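Local atomic coordinates of ParB domain protein nuclease (Sulfolobus solfataricus, PDB entry 5K5D), a protein that probably takes part in DNA segregation (partition) as a pNOB8-like archaeal ParB protein with a ParB-type N-terminal domain. Residues B[106-118]-B[206-219]. The protein carries 4 engineered substitutions. Residues are numbered along the deposited sequence; the frame is centred on the assembly and turned at random.
Sequences QLDKNERLALFQK and LKYVTDQKYKVPLD
The side-chain amide nitrogen of N110 is gripped by two backbone carbonyls from segment 206-219. N110 ND2 gives a straight bond of 2.8 Å to V209 O, lying in that carbonyl's plane and on a lone pair, and a more bent one of 3.0 Å to V216 O, which it meets from well above the carbonyl plane. Both oxygens lie close to the amide plane of N110, so the two bonds together fix how the amide is turned. CG of N110 sits anti to its carbonyl carbon (chi1 -71°), which sends the amide into the bend between the end of helix 203-210 and the start of helix 218-230. With an alanine here, the V209 and V216 carbonyls would probably lose the amide donor they share, and one tie between helix 109-128 and the bend would go with it.

Nearer the N-terminus of helix 109-128, the K215 chain runs past N110 and turns at its last torsion to put NZ between two acids: 3.2 Å from D108 OD2 and, in a weak bond, 3.3 Å from E111 OE1. Those acids also form the capping box, D108 N reaching E111 OE2 at 2.9 Å.

Further along, L113 CD1 packs on V209 CG1, and A114 CB meets T210 CG2 at 3.6 Å, where the backbones come closest. One turn on, a water joins Q117 OE1 to T210 OG1. The axes of helix segments 109-118 and 206-210 stand at 123°. What marks the contact is a capping box at the N-terminus of helix 109-128, tied by salt bridges to K215, with N110 bridging two backbone carbonyls at the connection between helices 203-210 and 218-230.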
# COMPACT_ATOMS: atom_id res chain seq x y z
N GLN B 106 3.21 13.74 -3.81
CA GLN B 106 2.57 13.51 -5.10
C GLN B 106 1.52 12.40 -5.01
O GLN B 106 0.73 12.22 -5.93
CB GLN B 106 3.60 13.18 -6.17
CG GLN B 106 4.71 14.20 -6.33
CD GLN B 106 6.03 13.71 -5.78
OE1 GLN B 106 6.83 13.10 -6.49
NE2 GLN B 106 6.27 13.97 -4.50
N LEU B 107 1.53 11.66 -3.90
CA LEU B 107 0.58 10.57 -3.70
C LEU B 107 -0.53 10.94 -2.72
O LEU B 107 -0.26 11.33 -1.58
CB LEU B 107 1.31 9.31 -3.22
CG LEU B 107 2.05 8.45 -4.25
CD1 LEU B 107 2.88 9.31 -5.19
CD2 LEU B 107 2.91 7.41 -3.55
N ASP B 108 -1.78 10.82 -3.16
CA ASP B 108 -2.91 11.10 -2.27
C ASP B 108 -3.00 10.06 -1.16
O ASP B 108 -2.26 9.07 -1.16
CB ASP B 108 -4.22 11.14 -3.07
CG ASP B 108 -4.90 9.79 -3.14
OD1 ASP B 108 -4.45 8.86 -2.44
OD2 ASP B 108 -5.89 9.66 -3.90
N LYS B 109 -3.89 10.28 -0.20
CA LYS B 109 -3.97 9.42 0.98
C LYS B 109 -4.33 7.98 0.62
O LYS B 109 -3.87 7.03 1.27
CB LYS B 109 -4.98 9.99 1.99
CG LYS B 109 -4.90 9.40 3.39
CD LYS B 109 -5.83 10.13 4.35
CE LYS B 109 -5.70 9.61 5.77
NZ LYS B 109 -5.90 8.14 5.84
N ASN B 110 -5.12 7.81 -0.44
CA ASN B 110 -5.60 6.49 -0.85
C ASN B 110 -4.57 5.69 -1.65
O ASN B 110 -4.60 4.46 -1.66
CB ASN B 110 -6.89 6.62 -1.66
CG ASN B 110 -8.07 7.03 -0.81
OD1 ASN B 110 -8.24 8.20 -0.47
ND2 ASN B 110 -8.90 6.06 -0.44
N GLU B 111 -3.67 6.40 -2.32
CA GLU B 111 -2.64 5.75 -3.12
C GLU B 111 -1.52 5.25 -2.22
O GLU B 111 -0.90 4.22 -2.50
CB GLU B 111 -2.11 6.71 -4.18
CG GLU B 111 -3.12 7.07 -5.25
CD GLU B 111 -2.74 8.31 -6.03
OE1 GLU B 111 -3.26 8.49 -7.15
OE2 GLU B 111 -1.92 9.10 -5.53
N ARG B 112 -1.25 5.98 -1.15
CA ARG B 112 -0.20 5.57 -0.21
C ARG B 112 -0.69 4.43 0.68
O ARG B 112 0.09 3.55 1.06
CB ARG B 112 0.26 6.75 0.65
CG ARG B 112 -0.75 7.23 1.66
CD ARG B 112 -0.11 8.23 2.62
NE ARG B 112 0.50 9.35 1.90
CZ ARG B 112 1.15 10.34 2.49
NH1 ARG B 112 1.26 10.37 3.82
NH2 ARG B 112 1.68 11.32 1.77
N LEU B 113 -1.98 4.44 1.00
CA LEU B 113 -2.59 3.36 1.76
C LEU B 113 -2.52 2.06 0.96
O LEU B 113 -2.24 0.99 1.51
CB LEU B 113 -4.05 3.69 2.08
CG LEU B 113 -4.32 4.40 3.41
CD1 LEU B 113 -5.72 5.00 3.44
CD2 LEU B 113 -4.10 3.44 4.57
N ALA B 114 -2.78 2.15 -0.34
CA ALA B 114 -2.71 0.99 -1.21
C ALA B 114 -1.28 0.47 -1.29
O ALA B 114 -1.06 -0.74 -1.33
CB ALA B 114 -3.23 1.34 -2.61
N LEU B 115 -0.31 1.38 -1.29
CA LEU B 115 1.09 0.99 -1.26
C LEU B 115 1.42 0.38 0.09
O LEU B 115 2.10 -0.65 0.17
CB LEU B 115 1.99 2.20 -1.53
CG LEU B 115 3.50 2.01 -1.33
CD1 LEU B 115 4.05 0.91 -2.23
CD2 LEU B 115 4.24 3.32 -1.58
N PHE B 116 0.92 1.01 1.15
CA PHE B 116 1.18 0.55 2.50
C PHE B 116 0.75 -0.90 2.67
O PHE B 116 1.51 -1.72 3.18
CB PHE B 116 0.44 1.44 3.51
CG PHE B 116 1.09 1.48 4.85
CD1 PHE B 116 2.33 0.92 5.06
CD2 PHE B 116 0.45 2.10 5.92
CE1 PHE B 116 2.94 0.96 6.30
CE2 PHE B 116 1.05 2.14 7.17
CZ PHE B 116 2.30 1.57 7.36
N GLN B 117 -0.47 -1.20 2.25
CA GLN B 117 -0.97 -2.57 2.31
C GLN B 117 -0.12 -3.52 1.46
O GLN B 117 0.22 -4.62 1.91
CB GLN B 117 -2.43 -2.65 1.87
CG GLN B 117 -2.96 -4.08 1.79
CD GLN B 117 -4.39 -4.16 1.31
OE1 GLN B 117 -5.16 -3.21 1.44
NE2 GLN B 117 -4.75 -5.30 0.73
N LYS B 118 0.22 -3.10 0.24
CA LYS B 118 1.02 -3.94 -0.65
C LYS B 118 2.33 -4.29 0.03
O LYS B 118 2.81 -5.42 -0.06
CB LYS B 118 1.31 -3.23 -1.97
CG LYS B 118 0.18 -3.26 -2.96
CD LYS B 118 0.60 -2.58 -4.25
CE LYS B 118 -0.59 -2.32 -5.15
NZ LYS B 118 -0.19 -1.59 -6.39
N LEU B 206 -11.93 -2.98 2.43
CA LEU B 206 -10.71 -2.20 2.31
C LEU B 206 -10.42 -1.88 0.84
O LEU B 206 -9.96 -0.79 0.51
CB LEU B 206 -9.52 -2.94 2.92
CG LEU B 206 -8.51 -2.12 3.73
CD1 LEU B 206 -7.19 -2.87 3.83
CD2 LEU B 206 -8.29 -0.74 3.15
N LYS B 207 -10.71 -2.84 -0.03
CA LYS B 207 -10.47 -2.69 -1.47
C LYS B 207 -11.10 -1.42 -2.04
O LYS B 207 -10.62 -0.88 -3.03
CB LYS B 207 -10.97 -3.91 -2.24
CG LYS B 207 -10.05 -5.13 -2.21
CD LYS B 207 -10.46 -6.13 -3.29
CE LYS B 207 -9.62 -7.40 -3.25
NZ LYS B 207 -9.92 -8.22 -2.05
N TYR B 208 -12.19 -0.96 -1.42
CA TYR B 208 -12.86 0.26 -1.86
C TYR B 208 -12.00 1.48 -1.59
O TYR B 208 -11.99 2.44 -2.37
CB TYR B 208 -14.23 0.41 -1.18
CG TYR B 208 -15.32 -0.46 -1.77
CD1 TYR B 208 -15.82 -1.55 -1.07
CD2 TYR B 208 -15.86 -0.19 -3.02
CE1 TYR B 208 -16.82 -2.34 -1.60
CE2 TYR B 208 -16.86 -0.97 -3.56
CZ TYR B 208 -17.34 -2.05 -2.84
OH TYR B 208 -18.33 -2.83 -3.37
N VAL B 209 -11.27 1.44 -0.48
CA VAL B 209 -10.34 2.51 -0.13
C VAL B 209 -9.08 2.43 -0.99
O VAL B 209 -8.43 3.44 -1.26
CB VAL B 209 -9.90 2.40 1.34
CG1 VAL B 209 -8.88 3.48 1.67
CG2 VAL B 209 -11.10 2.49 2.27
N THR B 210 -8.76 1.22 -1.41
CA THR B 210 -7.53 0.95 -2.15
C THR B 210 -7.74 1.13 -3.64
O THR B 210 -6.84 1.58 -4.35
CB THR B 210 -7.04 -0.48 -1.87
OG1 THR B 210 -6.47 -0.53 -0.56
CG2 THR B 210 -5.98 -0.89 -2.88
N ASP B 211 -8.93 0.79 -4.11
CA ASP B 211 -9.24 0.86 -5.53
C ASP B 211 -9.10 2.27 -6.07
O ASP B 211 -9.72 3.21 -5.57
CB ASP B 211 -10.66 0.33 -5.79
CG ASP B 211 -10.88 -0.04 -7.23
OD1 ASP B 211 -10.16 0.50 -8.10
OD2 ASP B 211 -11.77 -0.87 -7.51
N GLN B 212 -8.26 2.42 -7.09
CA GLN B 212 -8.03 3.70 -7.73
C GLN B 212 -9.33 4.30 -8.27
O GLN B 212 -9.48 5.51 -8.36
CB GLN B 212 -7.04 3.54 -8.87
CG GLN B 212 -7.34 2.35 -9.77
CD GLN B 212 -7.49 2.74 -11.23
OE1 GLN B 212 -7.47 3.93 -11.57
NE2 GLN B 212 -7.65 1.75 -12.10
N LYS B 213 -10.27 3.42 -8.61
CA LYS B 213 -11.54 3.83 -9.19
C LYS B 213 -12.41 4.58 -8.19
O LYS B 213 -13.18 5.47 -8.57
CB LYS B 213 -12.30 2.62 -9.73
CG LYS B 213 -13.59 2.96 -10.47
CD LYS B 213 -13.35 4.01 -11.55
CE LYS B 213 -14.38 3.92 -12.66
NZ LYS B 213 -14.20 2.71 -13.51
N TYR B 214 -12.28 4.24 -6.91
CA TYR B 214 -13.18 4.78 -5.90
C TYR B 214 -12.50 5.69 -4.89
O TYR B 214 -13.01 6.77 -4.58
CB TYR B 214 -13.91 3.64 -5.18
CG TYR B 214 -14.58 2.65 -6.10
CD1 TYR B 214 -14.17 1.32 -6.15
CD2 TYR B 214 -15.62 3.04 -6.94
CE1 TYR B 214 -14.77 0.41 -6.99
CE2 TYR B 214 -16.23 2.14 -7.79
CZ TYR B 214 -15.80 0.82 -7.81
OH TYR B 214 -16.41 -0.09 -8.65
N LYS B 215 -11.35 5.26 -4.38
CA LYS B 215 -10.62 6.05 -3.39
C LYS B 215 -11.50 6.42 -2.20
O LYS B 215 -11.29 7.46 -1.57
CB LYS B 215 -10.03 7.31 -4.03
CG LYS B 215 -9.02 7.06 -5.13
CD LYS B 215 -8.64 8.37 -5.82
CE LYS B 215 -7.62 8.16 -6.92
NZ LYS B 215 -6.33 7.63 -6.38
N VAL B 216 -12.49 5.59 -1.91
CA VAL B 216 -13.31 5.77 -0.72
C VAL B 216 -12.42 6.03 0.49
O VAL B 216 -11.50 5.26 0.76
CB VAL B 216 -14.19 4.53 -0.45
CG1 VAL B 216 -14.72 4.55 0.98
CG2 VAL B 216 -15.32 4.44 -1.45
N PRO B 217 -12.69 7.12 1.23
CA PRO B 217 -11.87 7.47 2.39
C PRO B 217 -11.87 6.36 3.43
O PRO B 217 -12.91 5.74 3.67
CB PRO B 217 -12.56 8.72 2.95
CG PRO B 217 -13.31 9.29 1.79
CD PRO B 217 -13.78 8.09 1.01
N LEU B 218 -10.71 6.11 4.03
CA LEU B 218 -10.58 5.09 5.07
C LEU B 218 -11.56 5.32 6.21
O LEU B 218 -12.39 4.46 6.53
CB LEU B 218 -9.15 5.09 5.62
CG LEU B 218 -8.92 4.27 6.89
CD1 LEU B 218 -9.24 2.80 6.66
CD2 LEU B 218 -7.49 4.44 7.40
N ASP B 219 -11.45 6.49 6.84
CA ASP B 219 -12.23 6.79 8.03
C ASP B 219 -13.72 6.63 7.74
O ASP B 219 -14.50 6.28 8.63
CB ASP B 219 -11.90 8.20 8.50
CG ASP B 219 -10.40 8.47 8.49
OD1 ASP B 219 -9.74 8.18 9.51
OD2 ASP B 219 -9.89 8.94 7.45
O HOH W 1 -7.24 -3.25 -0.42